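Local coordinates for metalloprotease stcE (Escherichia coli, PDB 4DNY), which is a secreted metzincin zinc metalloprotease that acts as a mucinase, probably cleaving O-linked glycoproteins, and is essential to adhesion and immune evasion in enterohemorrhagic E. coli infection, at residues S41-V55 with Y69-R82. Numbering follows the deposited sequence.
Sequences SGSSIHSHLTNNALV and YLPQGPDLEGKMVR
Leu54 and Val55 pair in parallel with Met80 and Val81 in the five-stranded sheet, and helix 43-49 packs over the loop that leads into strand 80-86. The ladder runs Met80 N to Ala53 O, Val55 N to Met80 O, and Arg82 N to Val55 O. Beneath the helix, Ile45 lays CG2 against Pro71 CD (3.7 Å) and Val81 CG2, while Leu49 CD1 presses tightly on Leu76 CD2 at 3.5 Å. With CG anti to the backbone N (chi1 -155°), the His46 ring reaches out over the loop. Leu76 CG sits over one ring face, and at the edge, in the ring plane, NE2 donates to Asp75 OD1, 2.6 Å away. The bond is nearly straight (167°) and uses the syn lone pair, although the ring and carboxylate planes are 56° apart. Lys79, bent at chi2, runs alongside Leu49 in the opposite direction and bridges two backbone carbonyls. Its NZ meets Leu49 O at 2.9 Å, almost head-on to the carbonyl, and Asn52 O at 2.9 Å from above that carbonyl's plane. Leu54 CD1 lies over one face of the Arg82 guanidinium, whose NH1 is salt-bridged to Glu56. The Asp75 carboxylate would probably favour a protonated His46 ring, and the Lys79 ammonium probably balances the partial negative charge of the Leu49 and Asn52 carbonyls.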
# COMPACT_ATOMS: atom_id res chain seq x y z
N SER A 41 3.37 9.22 7.77
CA SER A 41 1.96 9.51 7.55
C SER A 41 1.41 8.90 6.29
O SER A 41 0.27 9.01 6.02
CB SER A 41 1.75 10.99 7.34
OG SER A 41 2.18 11.68 8.45
N GLY A 42 2.27 8.26 5.51
CA GLY A 42 1.85 7.72 4.22
C GLY A 42 1.31 8.79 3.31
O GLY A 42 0.34 8.59 2.59
N SER A 43 1.90 9.99 3.36
CA SER A 43 1.30 11.13 2.66
C SER A 43 1.15 10.95 1.15
O SER A 43 0.16 11.36 0.58
CB SER A 43 2.10 12.41 2.98
OG SER A 43 2.00 12.67 4.37
N SER A 44 2.13 10.33 0.47
CA SER A 44 2.05 10.22 -0.98
C SER A 44 1.00 9.23 -1.39
O SER A 44 0.30 9.47 -2.34
CB SER A 44 3.42 9.87 -1.65
OG SER A 44 3.87 8.60 -1.28
N ILE A 45 0.88 8.12 -0.65
CA ILE A 45 -0.19 7.15 -0.92
C ILE A 45 -1.52 7.85 -0.73
O ILE A 45 -2.43 7.73 -1.54
CB ILE A 45 -0.09 5.92 0.03
CG1 ILE A 45 1.18 5.06 -0.29
CG2 ILE A 45 -1.36 5.02 -0.12
CD1 ILE A 45 1.32 3.86 0.61
N HIS A 46 -1.64 8.64 0.37
CA HIS A 46 -2.86 9.35 0.67
C HIS A 46 -3.26 10.28 -0.51
O HIS A 46 -4.40 10.30 -0.96
CB HIS A 46 -2.65 10.18 1.96
CG HIS A 46 -3.90 10.48 2.71
ND1 HIS A 46 -3.90 10.70 4.08
CD2 HIS A 46 -5.20 10.54 2.31
CE1 HIS A 46 -5.15 10.89 4.48
NE2 HIS A 46 -5.95 10.84 3.42
N SER A 47 -2.28 11.04 -1.00
CA SER A 47 -2.50 12.01 -2.11
C SER A 47 -2.97 11.26 -3.38
O SER A 47 -3.90 11.68 -4.03
CB SER A 47 -1.23 12.84 -2.40
OG SER A 47 -0.20 11.97 -2.79
N HIS A 48 -2.32 10.15 -3.69
CA HIS A 48 -2.72 9.36 -4.87
C HIS A 48 -4.07 8.71 -4.77
O HIS A 48 -4.81 8.60 -5.77
CB HIS A 48 -1.60 8.33 -5.22
CG HIS A 48 -0.38 8.98 -5.78
ND1 HIS A 48 -0.43 9.85 -6.85
CD2 HIS A 48 0.91 8.89 -5.40
CE1 HIS A 48 0.80 10.28 -7.10
NE2 HIS A 48 1.63 9.70 -6.25
N LEU A 49 -4.51 8.42 -3.54
CA LEU A 49 -5.83 7.85 -3.33
C LEU A 49 -6.97 8.85 -3.40
O LEU A 49 -8.13 8.47 -3.47
CB LEU A 49 -5.87 7.08 -1.99
CG LEU A 49 -5.11 5.73 -1.95
CD1 LEU A 49 -5.11 5.12 -0.56
CD2 LEU A 49 -5.74 4.75 -2.99
N THR A 50 -6.64 10.14 -3.41
CA THR A 50 -7.70 11.13 -3.55
C THR A 50 -8.35 11.05 -4.94
O THR A 50 -9.54 11.36 -5.08
CB THR A 50 -7.20 12.57 -3.20
OG1 THR A 50 -6.17 12.93 -4.08
CG2 THR A 50 -6.70 12.63 -1.78
N ASN A 51 -7.58 10.68 -5.95
CA ASN A 51 -8.10 10.56 -7.34
C ASN A 51 -8.09 9.15 -7.93
O ASN A 51 -8.40 8.96 -9.12
CB ASN A 51 -7.35 11.52 -8.26
CG ASN A 51 -7.59 12.97 -7.89
OD1 ASN A 51 -6.63 13.68 -7.61
ND2 ASN A 51 -8.86 13.40 -7.84
N ASN A 52 -7.74 8.15 -7.10
CA ASN A 52 -7.69 6.75 -7.51
C ASN A 52 -8.32 5.84 -6.50
O ASN A 52 -8.15 6.05 -5.30
CB ASN A 52 -6.23 6.31 -7.70
CG ASN A 52 -5.57 7.03 -8.89
OD1 ASN A 52 -5.75 6.61 -10.02
ND2 ASN A 52 -4.83 8.10 -8.62
N ALA A 53 -8.97 4.79 -6.99
CA ALA A 53 -9.57 3.74 -6.15
C ALA A 53 -8.54 2.80 -5.58
O ALA A 53 -8.74 2.19 -4.53
CB ALA A 53 -10.54 2.92 -6.99
N LEU A 54 -7.43 2.64 -6.28
CA LEU A 54 -6.35 1.73 -5.90
C LEU A 54 -5.00 2.30 -6.21
O LEU A 54 -4.78 2.88 -7.31
CB LEU A 54 -6.57 0.38 -6.58
CG LEU A 54 -5.63 -0.78 -6.06
CD1 LEU A 54 -6.38 -2.09 -6.00
CD2 LEU A 54 -4.49 -0.80 -6.96
N VAL A 55 -4.06 2.12 -5.27
CA VAL A 55 -2.63 2.40 -5.52
C VAL A 55 -1.92 1.07 -5.50
O VAL A 55 -2.11 0.28 -4.55
CB VAL A 55 -2.04 3.33 -4.46
CG1 VAL A 55 -0.49 3.32 -4.50
CG2 VAL A 55 -2.57 4.80 -4.63
N TYR A 69 4.53 3.03 5.19
CA TYR A 69 3.41 3.31 6.09
C TYR A 69 2.12 3.57 5.32
O TYR A 69 2.08 4.45 4.46
CB TYR A 69 3.72 4.54 6.94
CG TYR A 69 4.88 4.30 7.90
CD1 TYR A 69 4.68 3.83 9.18
CD2 TYR A 69 6.20 4.54 7.48
CE1 TYR A 69 5.74 3.66 10.05
CE2 TYR A 69 7.27 4.34 8.35
CZ TYR A 69 7.01 3.87 9.63
OH TYR A 69 8.07 3.67 10.52
N LEU A 70 1.05 2.84 5.65
CA LEU A 70 -0.23 3.17 5.06
C LEU A 70 -0.86 4.38 5.81
O LEU A 70 -0.75 4.46 7.01
CB LEU A 70 -1.14 1.94 5.08
CG LEU A 70 -0.69 0.71 4.31
CD1 LEU A 70 -1.91 -0.23 4.13
CD2 LEU A 70 -0.19 1.07 2.89
N PRO A 71 -1.45 5.31 5.06
CA PRO A 71 -2.05 6.49 5.70
C PRO A 71 -3.33 6.18 6.48
O PRO A 71 -3.97 5.14 6.25
CB PRO A 71 -2.31 7.39 4.52
CG PRO A 71 -2.60 6.43 3.34
CD PRO A 71 -1.66 5.30 3.60
N GLN A 72 -3.76 7.12 7.34
CA GLN A 72 -5.03 7.05 8.00
C GLN A 72 -5.81 8.31 7.66
O GLN A 72 -5.23 9.36 7.45
CB GLN A 72 -4.87 6.96 9.51
CG GLN A 72 -4.20 5.71 10.01
CD GLN A 72 -5.10 4.48 9.95
OE1 GLN A 72 -6.30 4.57 10.22
NE2 GLN A 72 -4.51 3.33 9.70
N GLY A 73 -7.14 8.20 7.64
CA GLY A 73 -8.00 9.37 7.47
C GLY A 73 -9.31 9.01 6.85
O GLY A 73 -9.46 7.99 6.16
N PRO A 74 -10.28 9.89 7.03
CA PRO A 74 -11.62 9.65 6.58
C PRO A 74 -11.77 9.41 5.08
O PRO A 74 -12.54 8.52 4.66
CB PRO A 74 -12.36 10.94 7.00
CG PRO A 74 -11.55 11.57 8.02
CD PRO A 74 -10.14 11.14 7.83
N ASP A 75 -11.04 10.17 4.27
CA ASP A 75 -11.19 10.12 2.83
C ASP A 75 -10.66 8.84 2.19
O ASP A 75 -10.76 8.67 0.97
CB ASP A 75 -10.57 11.37 2.17
CG ASP A 75 -9.09 11.53 2.46
OD1 ASP A 75 -8.51 10.86 3.34
OD2 ASP A 75 -8.50 12.39 1.77
N LEU A 76 -10.12 7.94 3.02
CA LEU A 76 -9.59 6.63 2.53
C LEU A 76 -10.66 5.53 2.49
O LEU A 76 -10.39 4.39 2.11
CB LEU A 76 -8.43 6.18 3.42
CG LEU A 76 -7.14 7.02 3.41
CD1 LEU A 76 -6.21 6.63 4.53
CD2 LEU A 76 -6.44 7.01 2.05
N GLU A 77 -11.87 5.84 2.88
CA GLU A 77 -12.94 4.88 2.92
C GLU A 77 -13.10 4.12 1.60
O GLU A 77 -13.30 4.72 0.54
CB GLU A 77 -14.23 5.58 3.29
CG GLU A 77 -15.27 4.75 3.82
CD GLU A 77 -14.90 3.91 5.04
OE1 GLU A 77 -14.02 4.30 5.89
OE2 GLU A 77 -15.44 2.84 5.01
N GLY A 78 -13.01 2.80 1.69
CA GLY A 78 -13.14 1.90 0.55
C GLY A 78 -11.94 1.83 -0.38
O GLY A 78 -11.97 1.07 -1.38
N LYS A 79 -10.92 2.61 -0.10
CA LYS A 79 -9.73 2.63 -0.92
C LYS A 79 -8.89 1.37 -0.70
O LYS A 79 -8.91 0.76 0.35
CB LYS A 79 -8.88 3.88 -0.62
CG LYS A 79 -9.57 5.17 -0.91
CD LYS A 79 -9.91 5.34 -2.37
CE LYS A 79 -10.57 6.70 -2.68
NZ LYS A 79 -10.57 7.07 -4.08
N MET A 80 -8.04 1.07 -1.70
CA MET A 80 -7.21 -0.15 -1.68
C MET A 80 -5.76 0.14 -2.02
O MET A 80 -5.46 1.06 -2.78
CB MET A 80 -7.80 -1.22 -2.60
CG MET A 80 -9.11 -1.71 -2.12
SD MET A 80 -9.87 -2.88 -3.28
CE MET A 80 -8.70 -4.28 -3.36
N VAL A 81 -4.88 -0.68 -1.47
CA VAL A 81 -3.44 -0.62 -1.78
C VAL A 81 -2.94 -2.03 -2.04
O VAL A 81 -3.16 -2.92 -1.21
CB VAL A 81 -2.59 0.04 -0.64
CG1 VAL A 81 -1.12 0.11 -1.06
CG2 VAL A 81 -3.14 1.46 -0.39
N ARG A 82 -2.27 -2.22 -3.16
CA ARG A 82 -1.64 -3.49 -3.50
C ARG A 82 -0.14 -3.31 -3.52
O ARG A 82 0.37 -2.27 -3.97
CB ARG A 82 -2.12 -3.98 -4.89
CG ARG A 82 -1.54 -5.35 -5.24
CD ARG A 82 -2.04 -5.86 -6.55
NE ARG A 82 -3.50 -6.14 -6.51
CZ ARG A 82 -4.40 -5.60 -7.29
NH1 ARG A 82 -4.03 -4.67 -8.21
NH2 ARG A 82 -5.70 -5.94 -7.25
O HOH W 1 -1.86 9.17 7.98
O HOH W 2 -11.27 1.08 -4.03